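PDB 3VEP: anti-sigma-D factor RsdA, which probably holds the extracytoplasmic function sigma factor SigD inactive by binding it in the cytoplasm until regulated proteolysis sets it free. Local coordinates for residues 33-38 / 42-47. Sequence-based numbering, arbitrary orientation.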
ATOM      1  N   VAL A  33       9.143   6.097   8.214  1.00 55.35           N
ATOM      2  CA  VAL A  33       8.288   6.990   8.987  1.00 53.60           C
ATOM      3  C   VAL A  33       7.911   6.381  10.343  1.00 60.49           C
ATOM      4  O   VAL A  33       7.711   5.158  10.482  1.00 61.10           O
ATOM      5  CB  VAL A  33       7.022   7.374   8.209  1.00 54.29           C
ATOM      6  CG1 VAL A  33       6.100   8.276   9.056  1.00 53.61           C
ATOM      7  CG2 VAL A  33       7.406   8.047   6.914  1.00 49.48           C
ATOM      8  N   ASP A  34       7.808   7.243  11.347  1.00 65.12           N
ATOM      9  CA  ASP A  34       7.418   6.807  12.688  1.00 67.04           C
ATOM     10  C   ASP A  34       5.961   7.134  13.023  1.00 54.55           C
ATOM     11  O   ASP A  34       5.593   8.294  13.169  1.00 50.75           O
ATOM     12  CB  ASP A  34       8.347   7.420  13.731  1.00 74.30           C
ATOM     13  CG  ASP A  34       8.768   6.420  14.783  1.00 85.85           C
ATOM     14  OD1 ASP A  34       9.015   5.242  14.418  1.00 80.17           O
ATOM     15  OD2 ASP A  34       8.843   6.811  15.970  1.00 92.53           O
ATOM     16  N   PHE A  35       5.128   6.108  13.148  1.00 58.69           N
ATOM     17  CA  PHE A  35       3.713   6.330  13.401  1.00 54.89           C
ATOM     18  C   PHE A  35       3.438   6.257  14.883  1.00 54.34           C
ATOM     19  O   PHE A  35       4.114   5.528  15.616  1.00 54.54           O
ATOM     20  CB  PHE A  35       2.832   5.324  12.657  1.00 50.98           C
ATOM     21  CG  PHE A  35       2.853   5.495  11.179  1.00 52.89           C
ATOM     22  CD1 PHE A  35       2.110   6.486  10.577  1.00 57.24           C
ATOM     23  CD2 PHE A  35       3.637   4.675  10.386  1.00 54.86           C
ATOM     24  CE1 PHE A  35       2.142   6.663   9.210  1.00 56.09           C
ATOM     25  CE2 PHE A  35       3.667   4.843   9.022  1.00 50.82           C
ATOM     26  CZ  PHE A  35       2.915   5.844   8.434  1.00 53.28           C
ATOM     27  N   ALA A  36       2.443   7.031  15.310  1.00 46.43           N
ATOM     28  CA  ALA A  36       1.934   6.955  16.683  1.00 61.40           C
ATOM     29  C   ALA A  36       1.320   5.582  16.989  1.00 50.76           C
ATOM     30  O   ALA A  36       1.765   4.889  17.903  1.00 46.86           O
ATOM     31  CB  ALA A  36       0.927   8.065  16.942  1.00 56.27           C
ATOM     32  N   ASP A  37       0.328   5.192  16.190  1.00 45.92           N
ATOM     33  CA  ASP A  37      -0.329   3.894  16.323  1.00 55.95           C
ATOM     34  C   ASP A  37       0.569   2.779  15.805  1.00 48.72           C
ATOM     35  O   ASP A  37       0.916   2.771  14.635  1.00 53.32           O
ATOM     36  CB  ASP A  37      -1.659   3.908  15.555  1.00 55.94           C
ATOM     37  CG  ASP A  37      -2.498   2.660  15.775  1.00 47.59           C
ATOM     38  OD1 ASP A  37      -2.002   1.668  16.333  1.00 49.88           O
ATOM     39  OD2 ASP A  37      -3.671   2.666  15.351  1.00 56.09           O
ATOM     40  N   PRO A  38       0.924   1.832  16.686  1.00 46.17           N
ATOM     41  CA  PRO A  38       1.880   0.742  16.427  1.00 53.48           C
ATOM     42  C   PRO A  38       1.416  -0.131  15.281  1.00 51.38           C
ATOM     43  O   PRO A  38       2.233  -0.801  14.652  1.00 54.59           O
ATOM     44  CB  PRO A  38       1.849  -0.087  17.725  1.00 57.81           C
ATOM     45  CG  PRO A  38       1.291   0.822  18.768  1.00 54.68           C
ATOM     46  CD  PRO A  38       0.386   1.792  18.057  1.00 53.00           C
ATOM     47  N   ALA A  42       3.263  -1.237  12.029  1.00 43.82           N
ATOM     48  CA  ALA A  42       3.399  -2.645  11.644  1.00 47.84           C
ATOM     49  C   ALA A  42       3.113  -2.801  10.164  1.00 48.18           C
ATOM     50  O   ALA A  42       3.844  -3.494   9.437  1.00 47.07           O
ATOM     51  CB  ALA A  42       2.464  -3.545  12.465  1.00 30.25           C
ATOM     52  N   LEU A  43       2.033  -2.154   9.733  1.00 35.21           N
ATOM     53  CA  LEU A  43       1.612  -2.199   8.344  1.00 40.46           C
ATOM     54  C   LEU A  43       2.680  -1.577   7.390  1.00 45.92           C
ATOM     55  O   LEU A  43       3.054  -2.174   6.388  1.00 39.34           O
ATOM     56  CB  LEU A  43       0.260  -1.507   8.214  1.00 31.78           C
ATOM     57  CG  LEU A  43      -0.222  -1.267   6.783  1.00 48.58           C
ATOM     58  CD1 LEU A  43      -0.171  -2.551   5.981  1.00 45.55           C
ATOM     59  CD2 LEU A  43      -1.636  -0.642   6.756  1.00 47.72           C
ATOM     60  N   ALA A  44       3.167  -0.387   7.715  1.00 35.66           N
ATOM     61  CA  ALA A  44       4.225   0.254   6.947  1.00 44.45           C
ATOM     62  C   ALA A  44       5.439  -0.670   6.810  1.00 43.27           C
ATOM     63  O   ALA A  44       5.977  -0.849   5.711  1.00 36.30           O
ATOM     64  CB  ALA A  44       4.622   1.578   7.593  1.00 38.96           C
ATOM     65  N   ALA A  45       5.851  -1.264   7.930  1.00 40.63           N
ATOM     66  CA  ALA A  45       6.959  -2.219   7.952  1.00 39.10           C
ATOM     67  C   ALA A  45       6.689  -3.368   7.001  1.00 44.16           C
ATOM     68  O   ALA A  45       7.527  -3.742   6.172  1.00 53.49           O
ATOM     69  CB  ALA A  45       7.161  -2.759   9.366  1.00 32.82           C
ATOM     70  N   LEU A  46       5.487  -3.907   7.107  1.00 41.76           N
ATOM     71  CA  LEU A  46       5.088  -5.013   6.273  1.00 43.97           C
ATOM     72  C   LEU A  46       5.129  -4.668   4.788  1.00 40.81           C
ATOM     73  O   LEU A  46       5.551  -5.484   3.968  1.00 42.91           O
ATOM     74  CB  LEU A  46       3.708  -5.464   6.687  1.00 43.41           C
ATOM     75  CG  LEU A  46       3.188  -6.661   5.911  1.00 56.63           C
ATOM     76  CD1 LEU A  46       4.146  -7.852   6.003  1.00 62.22           C
ATOM     77  CD2 LEU A  46       1.762  -7.025   6.381  1.00 55.56           C
ATOM     78  N   LEU A  47       4.721  -3.446   4.461  1.00 34.57           N
ATOM     79  CA  LEU A  47       4.705  -2.984   3.086  1.00 40.90           C
ATOM     80  C   LEU A  47       6.101  -2.709   2.578  1.00 42.42           C
ATOM     81  O   LEU A  47       6.416  -2.980   1.425  1.00 32.98           O
ATOM     82  CB  LEU A  47       3.867  -1.715   2.967  1.00 36.36           C
ATOM     83  CG  LEU A  47       2.356  -1.942   2.942  1.00 45.60           C
ATOM     84  CD1 LEU A  47       1.548  -0.636   3.236  1.00 35.72           C
ATOM     85  CD2 LEU A  47       1.956  -2.560   1.616  1.00 35.14           C
TER
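F35 lays the CE2 corner of its ring against the methyl of A44, with CE2 3.7 Å from A44 CB, and this is the one apolar side-chain contact between residues 33-38, loop up to the helix start at P38, and residues 42-47. The ring meets the methyl obliquely. F35 points its CB at the helix, and with CG anti to its own carbonyl carbon (chi1 -68°) the ring brings CE2 up to A44; V33 CG1, from the same loop, lies 4.0 Å above one face, displaced toward the rim. Along the chain, P38 begins the helix, and its O accepts an ordinary helical i to i+4 bond from A42 N over 2.9 Å. The methyl of A42 sits beside the same oxygen, A42 CB being 3.5 Å from P38 O. Just ahead, D37 is the N-cap, its OD1 accepting a bond from R39 N, while D41 OD1 takes the backbone N-H of F35 and ties the loop back to the first turn. Both segments lie in the part of the protein that probably binds the sigma factor, and L43, L46 and L47 pack on side chains of another protein chain in the assembly. The loop thus arrives from helix 13-28, where F35 also touches L23, and folds against the first two turns of helix 38-55.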